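Local coordinates for cellulose-binding protein (Saccharophagus degradans, PDB 2YHG) that is of unproven function but may hydrolyse N- or O-glycosyl bonds, as part of a larger polysaccharide-binding protein associated with carbohydrate metabolism, at residues 76-90 / 100-112. Residues are numbered along the deposited sequence; the frame is centred on the assembly and turned at random. Where two conformers were deposited one is given.
Sequences TAYVDRILNAYSQAY and FPTPAYLDSINVM
In the beta-alpha-beta crossover from strand 58-64 to edge strand 110-112, Asn110 meets the first turn of helix 77-93, which is held again near Tyr86 and Tyr90. Asn110 ND2 gives a hydrogen bond to Asp80 OD1 (2.9 Å, 151°), almost in line with the C-O bond, with the carboxylate and amide planes 64° apart. Thr76 OG1 donates to the same oxygen from the syn side, tilted out of the carboxylate plane, and a water joins Thr76 OG1 to Asn110 O. The amide is backed by Val79 CG1, 3.5 Å from Asn110 CG. Within this right-handed connection of a Rossmann-like parallel sheet, the short helix 103-108 follows, nearly antiparallel to the first. Between the two helices, Leu83 CD2 packs on Leu106 CD1, and that methyl also lies over one face of the Tyr86 ring, offset toward its rim, 3.5 Å from Tyr86 CE2. With CG anti to the backbone N (chi1 179°), Tyr86 extends toward the loop at 100-102, and its OH donates in the carbonyl plane, on a lone pair of Pro101 O (2.7 Å). Pro103 CD sits centrally over the Tyr90 ring, 3.6 Å from its centroid, a CH-pi contact, while a water bridges Tyr90 OH and Phe100 O.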
loop_
_atom_site.group_PDB
_atom_site.type_symbol
_atom_site.label_atom_id
_atom_site.label_comp_id
_atom_site.label_asym_id
_atom_site.label_seq_id
_atom_site.Cartn_x
_atom_site.Cartn_y
_atom_site.Cartn_z
ATOM N N THR A 76 10.691 -17.778 -11.810
ATOM C CA THR A 76 9.490 -17.031 -11.529
ATOM C C THR A 76 8.200 -17.854 -11.687
ATOM O O THR A 76 7.136 -17.304 -11.957
ATOM C CB THR A 76 9.381 -15.732 -12.375
ATOM O OG1 THR A 76 9.302 -16.067 -13.760
ATOM C CG2 THR A 76 10.544 -14.819 -12.149
ATOM N N ALA A 77 8.261 -19.187 -11.536
ATOM C CA ALA A 77 7.108 -20.005 -11.902
ATOM C C ALA A 77 5.856 -19.691 -11.091
ATOM O O ALA A 77 4.761 -19.787 -11.626
ATOM C CB ALA A 77 7.438 -21.487 -11.853
ATOM N N TYR A 78 5.965 -19.346 -9.802
ATOM C CA TYR A 78 4.761 -18.949 -9.059
ATOM C C TYR A 78 4.069 -17.740 -9.698
ATOM O O TYR A 78 2.867 -17.726 -9.917
ATOM C CB TYR A 78 5.074 -18.594 -7.607
ATOM C CG TYR A 78 5.257 -19.764 -6.682
ATOM C CD1 TYR A 78 4.177 -20.393 -6.118
ATOM C CD2 TYR A 78 6.529 -20.211 -6.354
ATOM C CE1 TYR A 78 4.373 -21.492 -5.222
ATOM C CE2 TYR A 78 6.736 -21.279 -5.499
ATOM C CZ TYR A 78 5.680 -21.901 -4.945
ATOM O OH TYR A 78 5.909 -22.957 -4.081
ATOM N N VAL A 79 4.851 -16.715 -9.982
ATOM C CA VAL A 79 4.318 -15.519 -10.587
ATOM C C VAL A 79 3.801 -15.816 -12.004
ATOM O O VAL A 79 2.735 -15.332 -12.380
ATOM C CB VAL A 79 5.312 -14.365 -10.562
ATOM C CG1 VAL A 79 4.810 -13.168 -11.385
ATOM C CG2 VAL A 79 5.608 -13.948 -9.125
ATOM N N ASP A 80 4.521 -16.641 -12.759
ATOM C CA ASP A 80 4.077 -16.969 -14.107
ATOM C C ASP A 80 2.663 -17.536 -14.062
ATOM O O ASP A 80 1.828 -17.241 -14.912
ATOM C CB ASP A 80 4.997 -18.044 -14.711
ATOM C CG ASP A 80 6.438 -17.619 -14.907
ATOM O OD1 ASP A 80 6.786 -16.425 -14.821
ATOM O OD2 ASP A 80 7.233 -18.553 -15.174
ATOM N N ARG A 81 2.424 -18.463 -13.128
ATOM C CA ARG A 81 1.145 -19.139 -12.996
ATOM C C ARG A 81 0.030 -18.152 -12.656
ATOM O O ARG A 81 -1.072 -18.191 -13.215
ATOM C CB ARG A 81 1.286 -20.224 -11.918
ATOM C CG ARG A 81 0.056 -21.048 -11.636
ATOM C CD ARG A 81 0.428 -22.376 -10.986
ATOM N NE ARG A 81 -0.748 -23.054 -10.489
ATOM C CZ ARG A 81 -1.356 -22.731 -9.365
ATOM N NH1 ARG A 81 -0.851 -21.788 -8.576
ATOM N NH2 ARG A 81 -2.472 -23.364 -9.033
ATOM N N ILE A 82 0.305 -17.234 -11.744
ATOM C CA ILE A 82 -0.666 -16.246 -11.342
ATOM C C ILE A 82 -0.939 -15.265 -12.502
ATOM O O ILE A 82 -2.100 -14.915 -12.723
ATOM C CB ILE A 82 -0.230 -15.544 -10.050
ATOM C CG1 ILE A 82 -0.298 -16.516 -8.865
ATOM C CG2 ILE A 82 -1.069 -14.302 -9.801
ATOM C CD1 ILE A 82 0.441 -16.098 -7.644
ATOM N N LEU A 83 0.082 -14.851 -13.231
ATOM C CA LEU A 83 -0.116 -13.975 -14.381
ATOM C C LEU A 83 -0.856 -14.657 -15.520
ATOM O O LEU A 83 -1.613 -13.997 -16.230
ATOM C CB LEU A 83 1.202 -13.387 -14.852
ATOM C CG LEU A 83 1.857 -12.361 -13.922
ATOM C CD1 LEU A 83 3.118 -11.812 -14.573
ATOM C CD2 LEU A 83 0.908 -11.238 -13.574
ATOM N N ASN A 84 -0.732 -15.978 -15.653
ATOM C CA ASN A 84 -1.545 -16.689 -16.648
ATOM C C ASN A 84 -3.012 -16.594 -16.268
ATOM O O ASN A 84 -3.872 -16.350 -17.115
ATOM C CB ASN A 84 -1.083 -18.141 -16.741
ATOM C CG ASN A 84 -1.826 -18.920 -17.760
ATOM O OD1 ASN A 84 -1.863 -18.562 -18.936
ATOM N ND2 ASN A 84 -2.492 -19.966 -17.311
ATOM N N ALA A 85 -3.329 -16.752 -14.986
ATOM C CA ALA A 85 -4.697 -16.558 -14.499
ATOM C C ALA A 85 -5.163 -15.124 -14.717
ATOM O O ALA A 85 -6.303 -14.883 -15.140
ATOM C CB ALA A 85 -4.818 -16.940 -13.025
ATOM N N TYR A 86 -4.289 -14.154 -14.451
ATOM C CA TYR A 86 -4.644 -12.763 -14.699
ATOM C C TYR A 86 -5.021 -12.539 -16.161
ATOM O O TYR A 86 -6.002 -11.840 -16.443
ATOM C CB TYR A 86 -3.517 -11.824 -14.295
ATOM C CG TYR A 86 -3.822 -10.369 -14.565
ATOM C CD1 TYR A 86 -4.562 -9.621 -13.674
ATOM C CD2 TYR A 86 -3.342 -9.737 -15.708
ATOM C CE1 TYR A 86 -4.805 -8.263 -13.899
ATOM C CE2 TYR A 86 -3.612 -8.385 -15.966
ATOM C CZ TYR A 86 -4.319 -7.658 -15.036
ATOM O OH TYR A 86 -4.523 -6.317 -15.206
ATOM N N SER A 87 -4.279 -13.150 -17.065
ATOM C CA SER A 87 -4.580 -12.965 -18.470
ATOM C C SER A 87 -5.979 -13.490 -18.816
ATOM O O SER A 87 -6.659 -12.956 -19.704
ATOM C CB SER A 87 -3.509 -13.593 -19.354
ATOM O OG SER A 87 -3.641 -15.004 -19.421
ATOM N N GLN A 88 -6.444 -14.514 -18.117
ATOM C CA GLN A 88 -7.798 -15.014 -18.329
ATOM C C GLN A 88 -8.872 -14.100 -17.739
ATOM O O GLN A 88 -9.963 -14.010 -18.288
ATOM C CB GLN A 88 -7.931 -16.421 -17.747
ATOM C CG GLN A 88 -7.010 -17.433 -18.397
ATOM C CD GLN A 88 -6.973 -18.752 -17.649
ATOM O OE1 GLN A 88 -8.022 -19.337 -17.362
ATOM N NE2 GLN A 88 -5.805 -19.105 -17.140
ATOM N N ALA A 89 -8.544 -13.408 -16.647
ATOM C CA ALA A 89 -9.474 -12.501 -15.960
ATOM C C ALA A 89 -9.504 -11.103 -16.592
ATOM O O ALA A 89 -10.472 -10.360 -16.447
ATOM C CB ALA A 89 -9.108 -12.384 -14.484
ATOM N N TYR A 90 -8.418 -10.725 -17.231
ATOM C CA TYR A 90 -8.213 -9.363 -17.717
ATOM C C TYR A 90 -9.324 -8.840 -18.646
ATOM O O TYR A 90 -9.738 -7.702 -18.493
ATOM C CB TYR A 90 -6.856 -9.260 -18.394
ATOM C CG TYR A 90 -6.612 -7.953 -19.108
ATOM C CD1 TYR A 90 -6.285 -6.792 -18.420
ATOM C CD2 TYR A 90 -6.755 -7.868 -20.481
ATOM C CE1 TYR A 90 -6.104 -5.579 -19.104
ATOM C CE2 TYR A 90 -6.612 -6.675 -21.150
ATOM C CZ TYR A 90 -6.310 -5.533 -20.467
ATOM O OH TYR A 90 -6.147 -4.350 -21.153
ATOM N N PHE A 100 -6.424 -1.098 -15.840
ATOM C CA PHE A 100 -5.774 -2.378 -15.520
ATOM C C PHE A 100 -4.572 -2.557 -16.415
ATOM O O PHE A 100 -4.669 -2.332 -17.619
ATOM C CB PHE A 100 -6.752 -3.564 -15.660
ATOM C CG PHE A 100 -7.586 -3.794 -14.426
ATOM C CD1 PHE A 100 -7.033 -4.419 -13.307
ATOM C CD2 PHE A 100 -8.894 -3.349 -14.345
ATOM C CE1 PHE A 100 -7.747 -4.582 -12.183
ATOM C CE2 PHE A 100 -9.649 -3.591 -13.207
ATOM C CZ PHE A 100 -9.044 -4.151 -12.085
ATOM N N PRO A 101 -3.445 -2.982 -15.858
ATOM C CA PRO A 101 -2.282 -3.207 -16.708
ATOM C C PRO A 101 -2.489 -4.401 -17.649
ATOM O O PRO A 101 -3.148 -5.373 -17.286
ATOM C CB PRO A 101 -1.166 -3.497 -15.691
ATOM C CG PRO A 101 -1.865 -3.964 -14.463
ATOM C CD PRO A 101 -3.174 -3.244 -14.429
ATOM N N THR A 102 -1.940 -4.330 -18.859
ATOM C CA THR A 102 -2.118 -5.437 -19.775
ATOM C C THR A 102 -1.332 -6.656 -19.288
ATOM O O THR A 102 -0.287 -6.524 -18.663
ATOM C CB THR A 102 -1.710 -5.084 -21.202
ATOM O OG1 THR A 102 -0.299 -4.892 -21.220
ATOM C CG2 THR A 102 -2.433 -3.846 -21.728
ATOM N N PRO A 103 -1.794 -7.844 -19.669
ATOM C CA PRO A 103 -1.020 -9.033 -19.391
ATOM C C PRO A 103 0.382 -8.974 -19.953
ATOM O O PRO A 103 1.342 -9.337 -19.250
ATOM C CB PRO A 103 -1.844 -10.148 -20.034
ATOM C CG PRO A 103 -3.263 -9.665 -19.933
ATOM C CD PRO A 103 -3.124 -8.182 -20.224
ATOM N N ALA A 104 0.548 -8.401 -21.138
ATOM C CA ALA A 104 1.862 -8.303 -21.718
ATOM C C ALA A 104 2.777 -7.394 -20.883
ATOM O O ALA A 104 3.966 -7.667 -20.737
ATOM C CB ALA A 104 1.793 -7.807 -23.183
ATOM N N TYR A 105 2.242 -6.270 -20.425
ATOM C CA TYR A 105 3.034 -5.388 -19.589
ATOM C C TYR A 105 3.475 -6.091 -18.297
ATOM O O TYR A 105 4.637 -6.021 -17.904
ATOM C CB TYR A 105 2.282 -4.109 -19.281
ATOM C CG TYR A 105 3.010 -3.267 -18.268
ATOM C CD1 TYR A 105 4.192 -2.634 -18.580
ATOM C CD2 TYR A 105 2.565 -3.226 -16.955
ATOM C CE1 TYR A 105 4.891 -1.931 -17.603
ATOM C CE2 TYR A 105 3.244 -2.514 -15.976
ATOM C CZ TYR A 105 4.411 -1.898 -16.295
ATOM O OH TYR A 105 5.069 -1.163 -15.337
ATOM N N LEU A 106 2.554 -6.791 -17.652
ATOM C CA LEU A 106 2.906 -7.485 -16.415
ATOM C C LEU A 106 3.948 -8.553 -16.656
ATOM O O LEU A 106 4.873 -8.696 -15.866
ATOM C CB LEU A 106 1.690 -8.097 -15.751
ATOM C CG LEU A 106 0.688 -7.097 -15.202
ATOM C CD1 LEU A 106 -0.442 -7.836 -14.507
ATOM C CD2 LEU A 106 1.298 -6.066 -14.267
ATOM N N ASP A 107 3.848 -9.262 -17.775
ATOM C CA ASP A 107 4.863 -10.234 -18.107
ATOM C C ASP A 107 6.239 -9.556 -18.185
ATOM O O ASP A 107 7.251 -10.135 -17.768
ATOM C CB ASP A 107 4.569 -10.888 -19.457
ATOM C CG ASP A 107 3.324 -11.767 -19.462
ATOM O OD1 ASP A 107 2.855 -12.190 -18.388
ATOM O OD2 ASP A 107 2.774 -11.975 -20.583
ATOM N N SER A 108 6.292 -8.341 -18.742
ATOM C CA SER A 108 7.552 -7.652 -18.934
ATOM C C SER A 108 8.249 -7.212 -17.646
ATOM O O SER A 108 9.428 -6.958 -17.659
ATOM C CB SER A 108 7.368 -6.444 -19.859
ATOM O OG SER A 108 6.842 -5.317 -19.208
ATOM N N ILE A 109 7.487 -7.109 -16.563
ATOM C CA ILE A 109 8.001 -6.666 -15.263
ATOM C C ILE A 109 8.035 -7.806 -14.226
ATOM O O ILE A 109 8.318 -7.562 -13.055
ATOM C CB ILE A 109 7.243 -5.440 -14.728
ATOM C CG1 ILE A 109 5.764 -5.737 -14.498
ATOM C CG2 ILE A 109 7.436 -4.266 -15.668
ATOM C CD1 ILE A 109 5.050 -4.752 -13.574
ATOM N N ASN A 110 7.847 -9.035 -14.703
ATOM C CA ASN A 110 7.947 -10.262 -13.924
ATOM C C ASN A 110 9.358 -10.777 -14.082
ATOM O O ASN A 110 9.686 -11.439 -15.090
ATOM C CB ASN A 110 6.911 -11.242 -14.488
ATOM C CG ASN A 110 7.076 -12.653 -13.981
ATOM O OD1 ASN A 110 7.787 -12.904 -13.003
ATOM N ND2 ASN A 110 6.433 -13.598 -14.666
ATOM N N VAL A 111 10.212 -10.518 -13.090
ATOM C CA VAL A 111 11.633 -10.779 -13.205
ATOM C C VAL A 111 12.205 -11.333 -11.908
ATOM O O VAL A 111 11.588 -11.175 -10.845
ATOM C CB VAL A 111 12.436 -9.521 -13.655
ATOM C CG1 VAL A 111 11.897 -8.961 -14.988
ATOM C CG2 VAL A 111 12.440 -8.425 -12.571
ATOM N N MET A 112 13.400 -11.908 -12.003
ATOM C CA MET A 112 14.135 -12.360 -10.854
ATOM C C MET A 112 14.897 -11.234 -10.191
ATOM O O MET A 112 15.574 -10.460 -10.860
ATOM C CB MET A 112 15.117 -13.436 -11.257
ATOM C CG MET A 112 14.485 -14.725 -11.742
ATOM S SD MET A 112 13.493 -15.606 -10.532
ATOM C CE MET A 112 14.715 -16.060 -9.323
HETATM O O HOH W 1 10.187 -14.151 -15.537
HETATM O O HOH W 2 -6.009 -2.070 -19.912
#